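Local coordinates for protein aldo-keto Reductase, OXIDOREDUCTASE (Salmonella typhimurium, PDB 5T79) that probably reduces aldehydes such as 3-hydroxybutanal to alcohols, using bound NADPH held in an aldo-keto reductase TIM barrel, at residues Asp173-Ala178 with Asp205-Leu210; Asn267-Arg272 with Ala318-Glu323. All blocks are in the same frame, centred on the assembly; numbering follows the deposited sequence.

Contact 1: residues Asp173-Ala178 with Asp205-Leu210; sequences DLARQA and DGLLAL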
# COMPACT_ATOMS: atom_id res chain seq x y z
N ASP A 173 -9.18 -17.74 -2.25
CA ASP A 173 -10.19 -18.56 -1.57
C ASP A 173 -10.61 -17.93 -0.23
O ASP A 173 -11.81 -17.82 0.05
CB ASP A 173 -9.70 -20.03 -1.40
CG ASP A 173 -8.58 -20.34 -0.40
OD1 ASP A 173 -7.72 -19.44 -0.14
OD2 ASP A 173 -8.53 -21.49 0.09
N LEU A 174 -9.63 -17.47 0.55
CA LEU A 174 -9.92 -16.84 1.85
C LEU A 174 -10.47 -15.43 1.65
O LEU A 174 -11.37 -15.02 2.39
CB LEU A 174 -8.68 -16.81 2.73
CG LEU A 174 -8.99 -16.61 4.22
CD1 LEU A 174 -9.62 -17.86 4.84
CD2 LEU A 174 -7.72 -16.26 4.97
N ALA A 175 -9.97 -14.70 0.62
CA ALA A 175 -10.48 -13.36 0.31
C ALA A 175 -11.99 -13.44 -0.02
O ALA A 175 -12.75 -12.62 0.48
CB ALA A 175 -9.69 -12.74 -0.85
N ARG A 176 -12.41 -14.46 -0.82
CA ARG A 176 -13.83 -14.65 -1.15
C ARG A 176 -14.66 -14.79 0.14
O ARG A 176 -15.66 -14.10 0.30
CB ARG A 176 -14.03 -15.89 -2.05
CG ARG A 176 -15.48 -16.05 -2.52
CD ARG A 176 -15.71 -17.30 -3.35
NE ARG A 176 -14.93 -17.32 -4.60
CZ ARG A 176 -15.30 -16.74 -5.74
NH1 ARG A 176 -16.43 -16.05 -5.80
NH2 ARG A 176 -14.52 -16.81 -6.81
N GLN A 177 -14.23 -15.69 1.04
CA GLN A 177 -14.94 -15.96 2.31
C GLN A 177 -15.06 -14.71 3.16
O GLN A 177 -16.15 -14.42 3.66
CB GLN A 177 -14.22 -17.03 3.12
CG GLN A 177 -14.18 -18.42 2.52
CD GLN A 177 -13.28 -19.27 3.39
OE1 GLN A 177 -13.39 -19.26 4.62
NE2 GLN A 177 -12.30 -19.93 2.78
N ALA A 178 -13.94 -13.94 3.29
CA ALA A 178 -13.88 -12.70 4.08
C ALA A 178 -14.81 -11.63 3.50
O ALA A 178 -15.56 -10.99 4.25
CB ALA A 178 -12.45 -12.20 4.13
N ASP A 205 -3.63 -15.17 -10.76
CA ASP A 205 -4.17 -16.54 -10.78
C ASP A 205 -5.61 -16.62 -10.25
O ASP A 205 -6.09 -17.72 -9.97
CB ASP A 205 -3.28 -17.51 -9.99
CG ASP A 205 -1.84 -17.64 -10.48
OD1 ASP A 205 -1.58 -17.36 -11.67
OD2 ASP A 205 -0.97 -18.02 -9.67
N GLY A 206 -6.30 -15.49 -10.15
CA GLY A 206 -7.68 -15.51 -9.67
C GLY A 206 -8.09 -14.36 -8.78
O GLY A 206 -9.25 -13.95 -8.81
N LEU A 207 -7.17 -13.83 -7.97
CA LEU A 207 -7.57 -12.75 -7.06
C LEU A 207 -8.08 -11.51 -7.78
O LEU A 207 -9.14 -11.01 -7.40
CB LEU A 207 -6.42 -12.36 -6.11
CG LEU A 207 -6.83 -11.33 -5.06
CD1 LEU A 207 -7.61 -11.98 -3.92
CD2 LEU A 207 -5.62 -10.57 -4.52
N LEU A 208 -7.37 -11.00 -8.81
CA LEU A 208 -7.82 -9.75 -9.46
C LEU A 208 -9.21 -9.92 -10.09
O LEU A 208 -10.04 -9.01 -9.97
CB LEU A 208 -6.81 -9.23 -10.49
CG LEU A 208 -5.42 -8.79 -9.95
CD1 LEU A 208 -4.60 -8.14 -11.04
CD2 LEU A 208 -5.54 -7.83 -8.73
N ALA A 209 -9.49 -11.10 -10.67
CA ALA A 209 -10.79 -11.42 -11.27
C ALA A 209 -11.86 -11.46 -10.17
O ALA A 209 -12.94 -10.89 -10.34
CB ALA A 209 -10.73 -12.76 -12.00
N LEU A 210 -11.53 -12.08 -9.02
CA LEU A 210 -12.46 -12.13 -7.89
C LEU A 210 -12.79 -10.71 -7.36
O LEU A 210 -13.95 -10.41 -7.09
CB LEU A 210 -11.86 -12.98 -6.75
CG LEU A 210 -12.53 -12.84 -5.35
CD1 LEU A 210 -13.87 -13.57 -5.31
CD2 LEU A 210 -11.61 -13.37 -4.26
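A175 and R176 on helix 172-185 pack against L207 and L210 in the opening turn of helix 207-214, with the CA atoms of R176 and L210 7.3 Å apart and G206 as N-cap of the second helix. L210 carries most of the contact, because its two methyls divide the work. CD2 lies 4.0 Å from CB of A175, next to the backbone N of R176, while CD1, in the conformer of R176 described, one of two, comes up under the guanidinium, 3.4 Å from the plane and over its centre. The arginine reaches this place by running straight out through chi2 and then bending at chi3 (-62°), which brings the flat group across the leucine. A175 CB has a second neighbour in CD1 of L207, at 3.8 Å. Both A175 and L207 also touch H192 on strand 191-193, so the patch lies where two outer helices of the TIM barrel meet over a barrel strand. No hydrogen bond joins the segments. Cohesion here is therefore apolar and dispersive: small and branched aliphatic groups fill the buried part, and at its edge the methyl can meet the arginine's pi face, leaving the N-H groups to point elsewhere, with a weak, long ion pair to E213.

Contact 2: residues Asn267-Arg272 with Ala318-Glu323; sequences NELAAR and AAECAE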
# COMPACT_ATOMS: atom_id res chain seq x y z
N ASN A 267 15.38 -3.25 -17.68
CA ASN A 267 15.87 -1.87 -17.74
C ASN A 267 16.16 -1.43 -19.20
O ASN A 267 15.96 -0.27 -19.55
CB ASN A 267 17.12 -1.70 -16.87
CG ASN A 267 17.56 -0.27 -16.73
OD1 ASN A 267 16.76 0.64 -16.47
ND2 ASN A 267 18.85 -0.04 -16.91
N GLU A 268 16.63 -2.36 -20.06
CA GLU A 268 16.89 -2.03 -21.47
C GLU A 268 15.56 -1.73 -22.20
O GLU A 268 15.51 -0.81 -23.03
CB GLU A 268 17.65 -3.16 -22.17
CG GLU A 268 19.09 -3.22 -21.71
CD GLU A 268 19.90 -4.39 -22.19
OE1 GLU A 268 19.38 -5.20 -22.99
OE2 GLU A 268 21.08 -4.48 -21.78
N LEU A 269 14.49 -2.47 -21.85
CA LEU A 269 13.15 -2.23 -22.41
C LEU A 269 12.63 -0.88 -21.90
O LEU A 269 12.08 -0.12 -22.69
CB LEU A 269 12.17 -3.38 -22.09
CG LEU A 269 10.65 -3.18 -22.39
CD1 LEU A 269 10.38 -2.77 -23.81
CD2 LEU A 269 9.88 -4.44 -22.11
N ALA A 270 12.84 -0.57 -20.60
CA ALA A 270 12.42 0.71 -20.03
C ALA A 270 13.15 1.86 -20.76
O ALA A 270 12.51 2.85 -21.14
CB ALA A 270 12.70 0.75 -18.53
N ALA A 271 14.46 1.68 -21.07
CA ALA A 271 15.26 2.66 -21.81
C ALA A 271 14.67 2.94 -23.20
O ALA A 271 14.60 4.10 -23.60
CB ALA A 271 16.69 2.18 -21.95
N ARG A 272 14.22 1.89 -23.92
CA ARG A 272 13.62 2.03 -25.26
C ARG A 272 12.31 2.81 -25.17
O ARG A 272 11.94 3.50 -26.12
CB ARG A 272 13.37 0.66 -25.91
CG ARG A 272 14.63 -0.01 -26.46
CD ARG A 272 14.32 -1.26 -27.28
NE ARG A 272 13.86 -2.39 -26.47
CZ ARG A 272 14.66 -3.23 -25.82
NH1 ARG A 272 15.98 -3.05 -25.85
NH2 ARG A 272 14.16 -4.23 -25.12
N ALA A 318 0.63 -5.25 -26.98
CA ALA A 318 0.63 -6.71 -26.91
C ALA A 318 2.07 -7.23 -27.00
O ALA A 318 2.49 -8.03 -26.15
CB ALA A 318 -0.22 -7.29 -28.03
N ALA A 319 2.85 -6.68 -27.97
CA ALA A 319 4.26 -7.00 -28.22
C ALA A 319 5.13 -6.73 -26.98
O ALA A 319 5.93 -7.59 -26.60
CB ALA A 319 4.78 -6.21 -29.42
N GLU A 320 4.95 -5.57 -26.32
CA GLU A 320 5.72 -5.22 -25.12
C GLU A 320 5.43 -6.18 -23.96
O GLU A 320 6.36 -6.59 -23.26
CB GLU A 320 5.46 -3.78 -24.68
CG GLU A 320 6.14 -2.76 -25.57
CD GLU A 320 5.83 -1.31 -25.24
OE1 GLU A 320 4.63 -0.97 -25.11
OE2 GLU A 320 6.78 -0.51 -25.13
N CYS A 321 4.16 -6.56 -23.77
CA CYS A 321 3.79 -7.50 -22.70
C CYS A 321 4.39 -8.90 -22.97
O CYS A 321 4.86 -9.55 -22.04
CB CYS A 321 2.28 -7.56 -22.53
SG CYS A 321 1.58 -6.02 -21.88
N ALA A 322 4.46 -9.31 -24.26
CA ALA A 322 5.08 -10.57 -24.68
C ALA A 322 6.59 -10.51 -24.44
O ALA A 322 7.17 -11.48 -23.96
CB ALA A 322 4.78 -10.83 -26.15
N GLU A 323 7.22 -9.35 -24.72
CA GLU A 323 8.65 -9.09 -24.51
C GLU A 323 9.02 -9.27 -23.02
O GLU A 323 10.02 -9.90 -22.71
CB GLU A 323 8.99 -7.67 -24.96
CG GLU A 323 10.40 -7.52 -25.49
CD GLU A 323 10.78 -6.13 -25.96
OE1 GLU A 323 9.91 -5.41 -26.50
OE2 GLU A 323 11.97 -5.78 -25.82
O HOH W 1 10.95 -2.91 -26.93
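R272 and E323 reach toward each other from opposite directions across two nearly antiparallel helices, whose short axes make an angle of 159° and come no closer than 11.8 Å. With the backbones so far apart, long side chains must span the gap. The guanidinium and carboxylate are almost coplanar, 16° between planes, yet they do not form the symmetrical two-bond fork. A single direct link, NH2 of R272 to OE2 of E323 at 2.8 Å, makes the salt bridge; the acceptor is approached nearly along its C-O axis but stands tilted from the guanidinium plane, and the N-H...O angle is a bent 132°. The second link is made by water 1, which lies in the guanidinium plane at its edge. It accepts from NE of R272 at 3.0 Å and donates to OE1 of E323 at 2.7 Å, so that both carboxylate oxygens are engaged, one directly and one through water. A bend at chi3 folds the arginine back over its own helix, where one guanidinium face lies over CA of L269 and the carbonyl O of E268.

Beneath this polar bridge, L269 points at the other helix. Its CD1 meets the carboxylate of E323, 3.8 Å from OE1, and its CD2 lies near the backbone O of E320, while the same leucine also packs on M280 of helix 277-285. E320 turns its own carboxylate to other partners, a salt bridge with R273 and a hydrogen bond from the backbone N of S317. Two acids one helical turn apart thus meet R272, the last residue of helix 257-272, and R273 just after it, and R272 and the water would together fix the rotation of E323 above a buried leucine.

How the contacts relate
Both contacts join helices on the outside of the same barrel, but they share no element and do not touch, their centres lying 30 Å apart and their nearest atoms about 13 Å. Contact 1 sits deeper, 18 Å from the centre of the chain, and its apolar core of A175, L207 and L210 is buried; contact 2 lies 26 Å out and is only partly buried. The two show the same pair of residue types used differently: in contact 1 the guanidinium offers its face to a leucine methyl, whereas in contact 2 its edge carries a salt bridge and a water. The side chain of L207 is about 11 Å from NADPH, whereas contact 2 lies away from the cofactor site.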